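Local coordinates for nucleoside hydrolase, putative (Trypanosoma brucei, PDB 3FZ0), which belongs to the nucleoside hydrolase family and binds a calcium ion in an alpha/beta fold built around a mixed sheet, at residues B[6-11]-B[125-130]; B[26-31]-B[353-358]; B[68-73]-B[137-142]; B[142-147]-B[191-196]. The protein carries 2 engineered substitutions. One frame throughout, in Å; residues are numbered along the deposited sequence. Where two conformers were deposited one is given.

Contact 1. Residues B[6-11]-B[125-130]; sequences HRKLII and DDVVYQ
Q130 NE2 is gripped by two backbone carbonyls, P160 O and A290 O, while the other end of the same amide, OE1, takes a hydrogen bond from R7 NH1 at 2.8 Å. That bond is fairly straight (161° at the hydrogen). The oxygen lies in the guanidinium plane, but NH1 stands above the amide's carbonyl plane, the two groups being turned 45° apart. Beneath them, strands 6-13 and 127-133 run parallel as neighbours in the central sheet of this alpha/beta fold. Their peptides zip in order: H6 N to D126 O, V128 N to H6 O, K8 N to V128 O (2.9 Å), Q130 N to K8 O and I10 N to Q130 O. R7, L9, V128 and Q130 share one face, where L9 CD2 lies 3.6 Å from Q130 CB. On the other face, K8 CB makes an off-centre CH-pi contact with the Y129 ring, 4.2 Å from its centroid. K8 bends at chi2 (-59°), and its NZ forms a salt bridge with E33; Y129 OH is bonded to E122 N. With NE2 tied to two acceptors, the Q130 amide is fixed with its oxygen toward R7, whose positive charge would probably polarise it.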
loop_
_atom_site.group_PDB
_atom_site.type_symbol
_atom_site.label_atom_id
_atom_site.label_comp_id
_atom_site.label_asym_id
_atom_site.label_seq_id
_atom_site.Cartn_x
_atom_site.Cartn_y
_atom_site.Cartn_z
ATOM N N HIS B 6 -18.178 25.505 -32.728
ATOM C CA HIS B 6 -18.890 25.817 -31.495
ATOM C C HIS B 6 -18.572 24.749 -30.466
ATOM O O HIS B 6 -18.658 23.585 -30.771
ATOM C CB HIS B 6 -20.399 25.774 -31.758
ATOM C CG HIS B 6 -20.912 26.902 -32.591
ATOM N ND1 HIS B 6 -20.084 27.762 -33.277
ATOM C CD2 HIS B 6 -22.178 27.290 -32.875
ATOM C CE1 HIS B 6 -20.816 28.643 -33.935
ATOM N NE2 HIS B 6 -22.089 28.378 -33.707
ATOM N N ARG B 7 -18.246 25.137 -29.261
ATOM C CA ARG B 7 -18.004 24.186 -28.203
ATOM C C ARG B 7 -19.220 24.123 -27.274
ATOM O O ARG B 7 -19.794 25.142 -26.907
ATOM C CB ARG B 7 -16.745 24.586 -27.417
ATOM C CG ARG B 7 -15.436 24.276 -28.133
ATOM C CD ARG B 7 -14.253 25.029 -27.558
ATOM N NE ARG B 7 -13.191 25.199 -28.550
ATOM C CZ ARG B 7 -12.157 24.376 -28.662
ATOM N NH1 ARG B 7 -12.050 23.343 -27.842
ATOM N NH2 ARG B 7 -11.231 24.586 -29.581
ATOM N N LYS B 8 -19.607 22.915 -26.891
ATOM C CA LYS B 8 -20.634 22.719 -25.874
ATOM C C LYS B 8 -19.939 22.074 -24.708
ATOM O O LYS B 8 -19.383 20.996 -24.854
ATOM C CB LYS B 8 -21.753 21.795 -26.385
ATOM C CG LYS B 8 -22.366 22.182 -27.727
ATOM C CD LYS B 8 -22.946 23.576 -27.663
ATOM C CE LYS B 8 -23.769 23.916 -28.914
ATOM N NZ LYS B 8 -23.931 25.417 -28.994
ATOM N N LEU B 9 -19.934 22.719 -23.556
ATOM C CA LEU B 9 -19.226 22.165 -22.395
ATOM C C LEU B 9 -20.117 21.660 -21.285
ATOM O O LEU B 9 -21.137 22.237 -20.979
ATOM C CB LEU B 9 -18.276 23.171 -21.776
ATOM C CG LEU B 9 -17.294 23.994 -22.587
ATOM C CD1 LEU B 9 -16.250 24.529 -21.577
ATOM C CD2 LEU B 9 -16.632 23.186 -23.695
ATOM N N ILE B 10 -19.703 20.561 -20.688
ATOM C CA ILE B 10 -20.195 20.094 -19.404
ATOM C C ILE B 10 -19.101 20.506 -18.437
ATOM O O ILE B 10 -17.914 20.260 -18.674
ATOM C CB ILE B 10 -20.341 18.555 -19.394
ATOM C CG1 ILE B 10 -21.211 18.090 -20.570
ATOM C CG2 ILE B 10 -20.875 18.064 -18.050
ATOM C CD1 ILE B 10 -21.079 16.603 -20.858
ATOM N N ILE B 11 -19.468 21.176 -17.364
ATOM C CA ILE B 11 -18.462 21.546 -16.388
ATOM C C ILE B 11 -18.805 20.870 -15.064
ATOM O O ILE B 11 -19.888 21.063 -14.482
ATOM C CB ILE B 11 -18.306 23.090 -16.233
ATOM C CG1 ILE B 11 -17.781 23.700 -17.531
ATOM C CG2 ILE B 11 -17.342 23.421 -15.065
ATOM C CD1 ILE B 11 -17.814 25.203 -17.571
ATOM N N ASP B 125 -18.789 18.323 -37.670
ATOM C CA ASP B 125 -17.647 19.181 -37.996
ATOM C C ASP B 125 -17.734 20.505 -37.237
ATOM O O ASP B 125 -16.709 21.002 -36.757
ATOM C CB ASP B 125 -17.612 19.457 -39.501
ATOM C CG ASP B 125 -17.554 18.188 -40.320
ATOM O OD1 ASP B 125 -16.885 17.225 -39.883
ATOM O OD2 ASP B 125 -18.185 18.151 -41.392
ATOM N N ASP B 126 -18.964 21.031 -37.117
ATOM C CA ASP B 126 -19.268 22.339 -36.501
ATOM C C ASP B 126 -19.572 22.358 -34.996
ATOM O O ASP B 126 -19.668 23.431 -34.420
ATOM C CB ASP B 126 -20.437 23.025 -37.238
ATOM C CG ASP B 126 -20.067 23.467 -38.646
ATOM O OD1 ASP B 126 -18.856 23.680 -38.909
ATOM O OD2 ASP B 126 -20.979 23.599 -39.493
ATOM N N VAL B 127 -19.744 21.198 -34.370
ATOM C CA VAL B 127 -20.119 21.143 -32.952
ATOM C C VAL B 127 -19.303 20.077 -32.245
ATOM O O VAL B 127 -19.278 18.896 -32.650
ATOM C CB VAL B 127 -21.635 20.817 -32.722
ATOM C CG1 VAL B 127 -21.917 20.608 -31.232
ATOM C CG2 VAL B 127 -22.548 21.901 -33.294
ATOM N N VAL B 128 -18.644 20.477 -31.177
ATOM C CA VAL B 128 -17.819 19.555 -30.437
ATOM C C VAL B 128 -18.170 19.687 -28.953
ATOM O O VAL B 128 -18.340 20.805 -28.414
ATOM C CB VAL B 128 -16.304 19.761 -30.744
ATOM C CG1 VAL B 128 -15.744 21.004 -30.035
ATOM C CG2 VAL B 128 -15.520 18.557 -30.338
ATOM N N TYR B 129 -18.315 18.540 -28.305
ATOM C CA TYR B 129 -18.639 18.507 -26.892
ATOM C C TYR B 129 -17.378 18.240 -26.098
ATOM O O TYR B 129 -16.561 17.406 -26.501
ATOM C CB TYR B 129 -19.657 17.413 -26.607
ATOM C CG TYR B 129 -21.007 17.674 -27.220
ATOM C CD1 TYR B 129 -21.229 17.514 -28.590
ATOM C CD2 TYR B 129 -22.087 18.057 -26.430
ATOM C CE1 TYR B 129 -22.504 17.745 -29.157
ATOM C CE2 TYR B 129 -23.367 18.286 -26.990
ATOM C CZ TYR B 129 -23.565 18.147 -28.343
ATOM O OH TYR B 129 -24.831 18.379 -28.893
ATOM N N GLN B 130 -17.219 18.951 -24.978
ATOM C CA GLN B 130 -16.057 18.788 -24.100
ATOM C C GLN B 130 -16.504 18.729 -22.642
ATOM O O GLN B 130 -17.493 19.383 -22.250
ATOM C CB GLN B 130 -15.079 19.954 -24.284
ATOM C CG GLN B 130 -14.449 20.020 -25.638
ATOM C CD GLN B 130 -13.473 21.164 -25.781
ATOM O OE1 GLN B 130 -13.868 22.316 -25.961
ATOM N NE2 GLN B 130 -12.184 20.854 -25.728
#

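Contact 2. Residues B[26-31]-B[353-358]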
loop_
_atom_site.group_PDB
_atom_site.type_symbol
_atom_site.label_atom_id
_atom_site.label_comp_id
_atom_site.label_asym_id
_atom_site.label_seq_id
_atom_site.Cartn_x
_atom_site.Cartn_y
_atom_site.Cartn_z
ATOM N N ALA B 26 -15.593 30.372 -19.240
ATOM C CA ALA B 26 -16.394 29.593 -20.215
ATOM C C ALA B 26 -17.617 30.350 -20.746
ATOM O O ALA B 26 -17.899 30.283 -21.934
ATOM C CB ALA B 26 -16.832 28.289 -19.610
ATOM N N MET B 27 -18.314 31.079 -19.868
ATOM C CA MET B 27 -19.554 31.731 -20.252
ATOM C C MET B 27 -19.409 33.040 -20.984
ATOM O O MET B 27 -20.419 33.589 -21.393
ATOM C CB MET B 27 -20.446 31.940 -19.036
ATOM C CG MET B 27 -21.197 30.699 -18.635
ATOM S SD MET B 27 -22.180 31.029 -17.188
ATOM C CE MET B 27 -20.995 31.934 -16.223
ATOM N N THR B 28 -18.190 33.558 -21.124
ATOM C CA THR B 28 -17.979 34.900 -21.697
ATOM C C THR B 28 -17.063 34.809 -22.911
ATOM O O THR B 28 -16.522 35.775 -23.374
ATOM C CB THR B 28 -17.358 35.886 -20.682
ATOM O OG1 THR B 28 -16.104 35.366 -20.170
ATOM C CG2 THR B 28 -18.338 36.173 -19.557
ATOM N N GLN B 29 -16.871 33.612 -23.413
ATOM C CA GLN B 29 -15.975 33.387 -24.514
ATOM C C GLN B 29 -16.850 33.131 -25.749
ATOM O O GLN B 29 -17.915 32.517 -25.646
ATOM C CB GLN B 29 -15.093 32.194 -24.146
ATOM C CG GLN B 29 -13.766 32.110 -24.863
ATOM C CD GLN B 29 -12.754 33.189 -24.495
ATOM O OE1 GLN B 29 -12.885 33.906 -23.504
ATOM N NE2 GLN B 29 -11.713 33.282 -25.309
ATOM N N PRO B 30 -16.465 33.660 -26.915
ATOM C CA PRO B 30 -17.361 33.391 -28.050
ATOM C C PRO B 30 -17.245 31.949 -28.562
ATOM O O PRO B 30 -16.236 31.299 -28.348
ATOM C CB PRO B 30 -16.906 34.403 -29.105
ATOM C CG PRO B 30 -15.447 34.675 -28.768
ATOM C CD PRO B 30 -15.310 34.498 -27.281
ATOM N N ASP B 31 -18.291 31.454 -29.206
ATOM C CA ASP B 31 -18.317 30.074 -29.759
ATOM C C ASP B 31 -18.230 28.992 -28.686
ATOM O O ASP B 31 -17.850 27.860 -28.973
ATOM C CB ASP B 31 -17.219 29.861 -30.817
ATOM C CG ASP B 31 -17.400 30.738 -32.043
ATOM O OD1 ASP B 31 -18.539 30.945 -32.534
ATOM O OD2 ASP B 31 -16.369 31.224 -32.523
ATOM N N ARG B 353 -9.581 39.338 -18.377
ATOM C CA ARG B 353 -9.980 40.678 -18.774
ATOM C C ARG B 353 -11.341 40.606 -19.489
ATOM O O ARG B 353 -12.224 41.420 -19.231
ATOM C CB ARG B 353 -8.907 41.329 -19.674
ATOM C CG ARG B 353 -8.331 42.677 -19.173
ATOM C CD ARG B 353 -7.318 43.376 -20.162
ATOM N NE ARG B 353 -6.289 42.457 -20.677
ATOM C CZ ARG B 353 -5.052 42.317 -20.180
ATOM N NH1 ARG B 353 -4.621 43.068 -19.162
ATOM N NH2 ARG B 353 -4.229 41.408 -20.721
ATOM N N ASP B 354 -11.523 39.601 -20.329
ATOM C CA ASP B 354 -12.752 39.459 -21.099
ATOM C C ASP B 354 -13.975 39.155 -20.234
ATOM O O ASP B 354 -15.097 39.556 -20.594
ATOM C CB ASP B 354 -12.599 38.448 -22.238
ATOM C CG ASP B 354 -11.779 38.998 -23.391
ATOM O OD1 ASP B 354 -11.366 38.196 -24.247
ATOM O OD2 ASP B 354 -11.513 40.231 -23.451
ATOM N N ILE B 355 -13.767 38.510 -19.087
ATOM C CA ILE B 355 -14.869 38.314 -18.152
ATOM C C ILE B 355 -15.520 39.647 -17.741
ATOM O O ILE B 355 -16.745 39.767 -17.775
ATOM C CB ILE B 355 -14.439 37.541 -16.889
ATOM C CG1 ILE B 355 -13.969 36.148 -17.256
ATOM C CG2 ILE B 355 -15.577 37.490 -15.859
ATOM C CD1 ILE B 355 -13.269 35.408 -16.117
ATOM N N VAL B 356 -14.709 40.642 -17.363
ATOM C CA VAL B 356 -15.273 41.871 -16.793
ATOM C C VAL B 356 -15.816 42.829 -17.854
ATOM O O VAL B 356 -16.465 43.842 -17.530
ATOM C CB VAL B 356 -14.314 42.556 -15.774
ATOM C CG1 VAL B 356 -13.988 41.622 -14.627
ATOM C CG2 VAL B 356 -13.021 43.075 -16.443
ATOM N N GLU B 357 -15.546 42.510 -19.120
ATOM C CA GLU B 357 -15.941 43.361 -20.253
ATOM C C GLU B 357 -17.130 42.750 -21.028
ATOM O O GLU B 357 -17.530 43.219 -22.093
ATOM C CB GLU B 357 -14.758 43.589 -21.202
ATOM C CG GLU B 357 -13.603 44.415 -20.673
ATOM C CD GLU B 357 -12.486 44.499 -21.709
ATOM O OE1 GLU B 357 -12.537 43.690 -22.649
ATOM O OE2 GLU B 357 -11.587 45.369 -21.622
ATOM N N TYR B 358 -17.690 41.687 -20.490
ATOM C CA TYR B 358 -18.707 40.936 -21.202
ATOM C C TYR B 358 -20.055 41.680 -21.254
ATOM O O TYR B 358 -20.567 42.165 -20.236
ATOM C CB TYR B 358 -18.892 39.575 -20.542
ATOM C CG TYR B 358 -19.996 38.701 -21.111
ATOM C CD1 TYR B 358 -19.858 38.097 -22.364
ATOM C CD2 TYR B 358 -21.169 38.457 -20.396
ATOM C CE1 TYR B 358 -20.842 37.293 -22.893
ATOM C CE2 TYR B 358 -22.186 37.643 -20.921
ATOM C CZ TYR B 358 -22.000 37.048 -22.170
ATOM O OH TYR B 358 -22.980 36.220 -22.703
#
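The beta-alpha-beta crossover from strand 6-13 through helix 17-27 to strand 32-39 has its return bend here, where residues 26-31 leave the helix and meet the C-terminal end of helix 345-356. The tight part is T28 against Y358. With T28 chi1 at 57°, CG2 sits anti to the carbonyl carbon and comes down over one face of the Y358 ring, a CH-pi contact 3.8 Å from the centroid and displaced toward the rim. The methyl is nearest the root of the ring, with T28 CG2 3.4 Å from Y358 CG. Y358 reaches it because its own CG is anti to the backbone N (chi1 176°), laying the ring across the bend, and Y60 of helix 46-60 packs on both T28 and Y358. On the helix side, T28 crosses I355 at about a right angle.

Away from this core the contact loosens. M27 O comes no nearer the Y358 ring than 3.9 Å, to CZ. D354 points toward the bend, yet the nearest approach is T28 CB to D354 O at 4.3 Å, and its OD1 forms a long, weak ion pair with K350 NZ. The Y358 carbonyl oxygen is hydrogen-bonded to W242 NE1. The T28 hydroxyl turns back to its own helix: OG1 is hydrogen-bonded to M24 O while lying 3.7 Å from I355 CG1.

Contact 3. Residues B[68-73]-B[137-142]; sequences RGAEGP and LTNVAL
In this alpha/beta nucleoside hydrolase fold the loop that follows strand 66-68 packs on the first turn of helix 138-146, and N139 makes the join. Its CB leaves the helix across the line to the loop, and chi1 of -65° sets CG anti to the carbonyl carbon, bringing the amide round to the loop backbone. CG comes 3.9 Å from G69 CA. OD1 then accepts a hydrogen bond from A70 N at 2.9 Å, with the donor in the carbonyl plane on a lone pair and an angle of 158° at the hydrogen. ND2 reaches 3.7 Å from G69 CA, a closeness permitted by the absence of a side chain on that residue, and gives hydrogen bonds to V39 O and D12 OD2. With both ends of the amide engaged, its rotation is fixed. The side chain is about 12 Å from the calcium ion, and its bond to D12 links the loop contact to the N-terminal aspartate motif of the family, which also supplies the metal ligands D14 and D19.

T138 covers the next part of the loop. Its CG2, anti to the backbone N, touches A70 CB at 3.5 Å and G72 O at 3.6 Å, while OG1 is hydrogen-bonded to D186 OD2 and W41 NE1. Beyond it, P73 O accepts a hydrogen bond from R145 NH2 of the second subunit.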
loop_
_atom_site.group_PDB
_atom_site.type_symbol
_atom_site.label_atom_id
_atom_site.label_comp_id
_atom_site.label_asym_id
_atom_site.label_seq_id
_atom_site.Cartn_x
_atom_site.Cartn_y
_atom_site.Cartn_z
ATOM N N ARG B 68 -27.013 17.842 -8.737
ATOM C CA ARG B 68 -26.334 17.338 -7.532
ATOM C C ARG B 68 -25.630 16.034 -7.865
ATOM O O ARG B 68 -26.261 15.099 -8.388
ATOM C CB ARG B 68 -27.322 17.131 -6.366
ATOM C CG ARG B 68 -28.301 18.306 -6.147
ATOM C CD ARG B 68 -29.384 18.068 -5.067
ATOM N NE ARG B 68 -30.151 19.298 -4.801
ATOM C CZ ARG B 68 -29.816 20.205 -3.881
ATOM N NH1 ARG B 68 -28.742 20.018 -3.121
ATOM N NH2 ARG B 68 -30.544 21.293 -3.712
ATOM N N GLY B 69 -24.333 15.980 -7.541
ATOM C CA GLY B 69 -23.518 14.795 -7.737
ATOM C C GLY B 69 -23.128 14.124 -6.423
ATOM O O GLY B 69 -23.858 14.210 -5.435
ATOM N N ALA B 70 -21.984 13.440 -6.429
ATOM C CA ALA B 70 -21.535 12.631 -5.308
ATOM C C ALA B 70 -21.147 13.477 -4.105
ATOM O O ALA B 70 -20.500 14.524 -4.252
ATOM C CB ALA B 70 -20.360 11.777 -5.735
ATOM N N GLU B 71 -21.531 13.018 -2.920
ATOM C CA GLU B 71 -21.250 13.734 -1.672
ATOM C C GLU B 71 -19.937 13.289 -1.034
ATOM O O GLU B 71 -19.439 13.916 -0.092
ATOM C CB GLU B 71 -22.422 13.589 -0.692
ATOM C CG GLU B 71 -23.445 14.699 -0.887
ATOM C CD GLU B 71 -24.810 14.369 -0.352
ATOM O OE1 GLU B 71 -24.907 13.939 0.819
ATOM O OE2 GLU B 71 -25.802 14.539 -1.103
ATOM N N GLY B 72 -19.363 12.218 -1.566
ATOM C CA GLY B 72 -18.087 11.719 -1.099
ATOM C C GLY B 72 -17.409 10.902 -2.180
ATOM O O GLY B 72 -17.958 10.700 -3.257
ATOM N N PRO B 73 -16.200 10.432 -1.906
ATOM C CA PRO B 73 -15.405 9.711 -2.888
ATOM C C PRO B 73 -16.118 8.460 -3.412
ATOM O O PRO B 73 -17.031 7.909 -2.756
ATOM C CB PRO B 73 -14.154 9.279 -2.106
ATOM C CG PRO B 73 -14.128 10.085 -0.871
ATOM C CD PRO B 73 -15.532 10.572 -0.604
ATOM N N LEU B 137 -12.826 13.757 -9.262
ATOM C CA LEU B 137 -13.426 13.096 -10.423
ATOM C C LEU B 137 -14.597 12.126 -10.184
ATOM O O LEU B 137 -14.980 11.383 -11.090
ATOM C CB LEU B 137 -12.331 12.412 -11.234
ATOM C CG LEU B 137 -11.289 13.427 -11.701
ATOM C CD1 LEU B 137 -9.965 12.743 -12.015
ATOM C CD2 LEU B 137 -11.859 14.180 -12.906
ATOM N N THR B 138 -15.183 12.143 -8.997
ATOM C CA THR B 138 -16.174 11.151 -8.646
ATOM C C THR B 138 -17.321 10.988 -9.647
ATOM O O THR B 138 -17.617 9.844 -10.053
ATOM C CB THR B 138 -16.765 11.387 -7.271
ATOM O OG1 THR B 138 -15.727 11.774 -6.369
ATOM C CG2 THR B 138 -17.476 10.096 -6.770
ATOM N N ASN B 139 -17.993 12.095 -10.010
ATOM C CA ASN B 139 -19.098 12.026 -10.953
ATOM C C ASN B 139 -18.652 11.461 -12.297
ATOM O O ASN B 139 -19.325 10.622 -12.889
ATOM C CB ASN B 139 -19.763 13.403 -11.166
ATOM C CG ASN B 139 -20.428 13.937 -9.910
ATOM O OD1 ASN B 139 -20.858 13.154 -9.043
ATOM N ND2 ASN B 139 -20.485 15.276 -9.783
ATOM N N VAL B 140 -17.521 11.924 -12.786
ATOM C CA VAL B 140 -17.023 11.442 -14.070
ATOM C C VAL B 140 -16.749 9.919 -14.064
ATOM O O VAL B 140 -17.196 9.187 -14.953
ATOM C CB VAL B 140 -15.785 12.242 -14.574
ATOM C CG1 VAL B 140 -15.457 11.813 -15.998
ATOM C CG2 VAL B 140 -16.042 13.753 -14.524
ATOM N N ALA B 141 -16.057 9.448 -13.031
ATOM C CA ALA B 141 -15.745 8.036 -12.911
ATOM C C ALA B 141 -17.007 7.228 -12.871
ATOM O O ALA B 141 -17.079 6.178 -13.499
ATOM C CB ALA B 141 -14.929 7.782 -11.659
ATOM N N LEU B 142 -17.998 7.715 -12.129
ATOM C CA LEU B 142 -19.247 6.991 -11.896
ATOM C C LEU B 142 -19.995 6.854 -13.231
ATOM O O LEU B 142 -20.434 5.739 -13.606
ATOM C CB LEU B 142 -20.067 7.756 -10.874
ATOM C CG LEU B 142 -20.954 7.110 -9.830
ATOM C CD1 LEU B 142 -20.331 5.843 -9.320
ATOM C CD2 LEU B 142 -21.134 8.094 -8.698
#

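Contact 4. Residues B[142-147]-B[191-196]; sequences LALRLN and VVVLQH
L142 opens the last turns of helix 138-146 with its side chain directed away from helix 187-195, against R145 of the second subunit. Two residues on, L144 carries the contact. Its CB lies 4.0 Å from V192 CG1, and its two methyls then part. CD1 crosses to V193 CG2 at 3.8 Å, whereas CD2 sits over one face of the H196 imidazole in a CH-pi contact, 3.6 Å from the centroid and only 18° off the ring normal. The closest ring atom is ND1, 3.4 Å from L144 CD2. On the histidine side, CG anti to the backbone N (chi1 169°) carries the ring toward L144.

R145 follows with a chain bent at chi2 and chi3, so that its aliphatic part folds over V192: R145 CD is 3.6 Å from V192 CG1. The guanidinium passes on to the second subunit, where NH2 makes weak hydrogen bonds to G72 O and P73 O. L146 meets L146 of that same subunit, and at N147 the chain leaves helical geometry.

The short helical segments cross at 55° with axes 9.8 Å apart, joined by apolar contacts. Helix 138-146 also packs on helix 110-120 through A143 and L146, while helix 187-195 uses V191 and L194 to lie against strand 296-306.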
loop_
_atom_site.group_PDB
_atom_site.type_symbol
_atom_site.label_atom_id
_atom_site.label_comp_id
_atom_site.label_asym_id
_atom_site.label_seq_id
_atom_site.Cartn_x
_atom_site.Cartn_y
_atom_site.Cartn_z
ATOM N N LEU B 142 -17.998 7.715 -12.129
ATOM C CA LEU B 142 -19.247 6.991 -11.896
ATOM C C LEU B 142 -19.995 6.854 -13.231
ATOM O O LEU B 142 -20.434 5.739 -13.606
ATOM C CB LEU B 142 -20.067 7.756 -10.874
ATOM C CG LEU B 142 -20.954 7.110 -9.830
ATOM C CD1 LEU B 142 -20.331 5.843 -9.320
ATOM C CD2 LEU B 142 -21.134 8.094 -8.698
ATOM N N ALA B 143 -20.079 7.976 -13.977
ATOM C CA ALA B 143 -20.640 7.959 -15.320
ATOM C C ALA B 143 -19.875 7.009 -16.235
ATOM O O ALA B 143 -20.482 6.167 -16.923
ATOM C CB ALA B 143 -20.681 9.335 -15.895
ATOM N N LEU B 144 -18.547 7.115 -16.218
ATOM C CA LEU B 144 -17.700 6.186 -16.984
ATOM C C LEU B 144 -17.941 4.706 -16.764
ATOM O O LEU B 144 -18.036 3.975 -17.753
ATOM C CB LEU B 144 -16.217 6.498 -16.814
ATOM C CG LEU B 144 -15.640 7.588 -17.698
ATOM C CD1 LEU B 144 -14.377 8.047 -17.018
ATOM C CD2 LEU B 144 -15.330 7.095 -19.119
ATOM N N ARG B 145 -18.035 4.250 -15.505
ATOM C CA ARG B 145 -18.272 2.803 -15.248
ATOM C C ARG B 145 -19.689 2.356 -15.654
ATOM O O ARG B 145 -19.885 1.192 -15.973
ATOM C CB ARG B 145 -17.951 2.384 -13.811
ATOM C CG ARG B 145 -16.640 2.935 -13.257
ATOM C CD ARG B 145 -15.359 2.267 -13.819
ATOM N NE ARG B 145 -15.570 0.848 -14.003
ATOM C CZ ARG B 145 -15.665 0.254 -15.192
ATOM N NH1 ARG B 145 -15.517 0.993 -16.300
ATOM N NH2 ARG B 145 -15.903 -1.070 -15.270
ATOM N N LEU B 146 -20.662 3.257 -15.653
ATOM C CA LEU B 146 -22.019 2.897 -16.049
ATOM C C LEU B 146 -22.229 2.715 -17.558
ATOM O O LEU B 146 -23.020 1.854 -17.989
ATOM C CB LEU B 146 -23.031 3.931 -15.552
ATOM C CG LEU B 146 -23.516 3.791 -14.120
ATOM C CD1 LEU B 146 -24.285 5.052 -13.814
ATOM C CD2 LEU B 146 -24.390 2.528 -13.951
ATOM N N ASN B 147 -21.578 3.564 -18.354
ATOM C CA ASN B 147 -21.759 3.510 -19.806
ATOM C C ASN B 147 -20.531 4.106 -20.455
ATOM O O ASN B 147 -20.554 5.252 -20.903
ATOM C CB ASN B 147 -23.050 4.239 -20.245
ATOM C CG ASN B 147 -23.531 3.827 -21.641
ATOM O OD1 ASN B 147 -22.725 3.551 -22.529
ATOM N ND2 ASN B 147 -24.851 3.831 -21.849
ATOM N N VAL B 191 -7.920 7.125 -11.438
ATOM C CA VAL B 191 -7.525 5.903 -12.130
ATOM C C VAL B 191 -8.550 5.534 -13.207
ATOM O O VAL B 191 -8.166 5.174 -14.317
ATOM C CB VAL B 191 -7.315 4.743 -11.155
ATOM C CG1 VAL B 191 -7.232 3.426 -11.912
ATOM C CG2 VAL B 191 -6.075 4.975 -10.351
ATOM N N VAL B 192 -9.838 5.614 -12.875
ATOM C CA VAL B 192 -10.898 5.272 -13.798
ATOM C C VAL B 192 -10.811 6.185 -15.030
ATOM O O VAL B 192 -10.883 5.715 -16.181
ATOM C CB VAL B 192 -12.297 5.353 -13.114
ATOM C CG1 VAL B 192 -13.433 5.289 -14.150
ATOM C CG2 VAL B 192 -12.445 4.241 -12.071
ATOM N N VAL B 193 -10.623 7.483 -14.797
ATOM C CA VAL B 193 -10.555 8.452 -15.887
ATOM C C VAL B 193 -9.356 8.209 -16.808
ATOM O O VAL B 193 -9.528 8.117 -18.020
ATOM C CB VAL B 193 -10.616 9.907 -15.367
ATOM C CG1 VAL B 193 -10.193 10.866 -16.445
ATOM C CG2 VAL B 193 -12.076 10.240 -14.902
ATOM N N LEU B 194 -8.165 8.059 -16.223
ATOM C CA LEU B 194 -6.921 7.854 -16.978
ATOM C C LEU B 194 -6.768 6.455 -17.608
ATOM O O LEU B 194 -6.119 6.327 -18.625
ATOM C CB LEU B 194 -5.705 8.212 -16.131
ATOM C CG LEU B 194 -5.513 9.666 -15.650
ATOM C CD1 LEU B 194 -4.515 9.758 -14.479
ATOM C CD2 LEU B 194 -5.055 10.609 -16.744
ATOM N N GLN B 195 -7.338 5.410 -17.007
ATOM C CA GLN B 195 -7.288 4.049 -17.570
ATOM C C GLN B 195 -8.370 3.763 -18.618
ATOM O O GLN B 195 -8.337 2.720 -19.260
ATOM C CB GLN B 195 -7.414 3.006 -16.472
ATOM C CG GLN B 195 -6.232 2.925 -15.506
ATOM C CD GLN B 195 -4.926 2.544 -16.188
ATOM O OE1 GLN B 195 -3.976 3.325 -16.212
ATOM N NE2 GLN B 195 -4.877 1.362 -16.745
ATOM N N HIS B 196 -9.315 4.685 -18.808
ATOM C CA HIS B 196 -10.437 4.460 -19.717
ATOM C C HIS B 196 -9.997 4.278 -21.171
ATOM O O HIS B 196 -9.193 5.062 -21.682
ATOM C CB HIS B 196 -11.449 5.609 -19.637
ATOM C CG HIS B 196 -12.472 5.567 -20.727
ATOM N ND1 HIS B 196 -13.530 4.682 -20.718
ATOM C CD2 HIS B 196 -12.571 6.259 -21.886
ATOM C CE1 HIS B 196 -14.257 4.863 -21.805
ATOM N NE2 HIS B 196 -13.692 5.806 -22.536
#

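In the fold
Contacts 1 and 2 adjoin, their centres 16 Å apart: strand 6-13 leads into helix 17-27, and R7 N is probably hydrogen-bonded to D31 O. Contacts 3 and 4 form a second pair, 11 Å between centres, sharing helix 138-146 and L142, and both touch the second subunit. Strand 127-133 of contact 1 runs on toward that helix, linking the pairs along the chain, although contacts 1 and 3 lie 22 Å apart. Contact 2 brings the C-terminal helix back to the start of the chain and spans contacts 3 and 4 in sequence, from the opposite side of the chain's centre. The first pair thus joins the central sheet to helices 17-27 and 345-356, while the second lies where the second subunit packs.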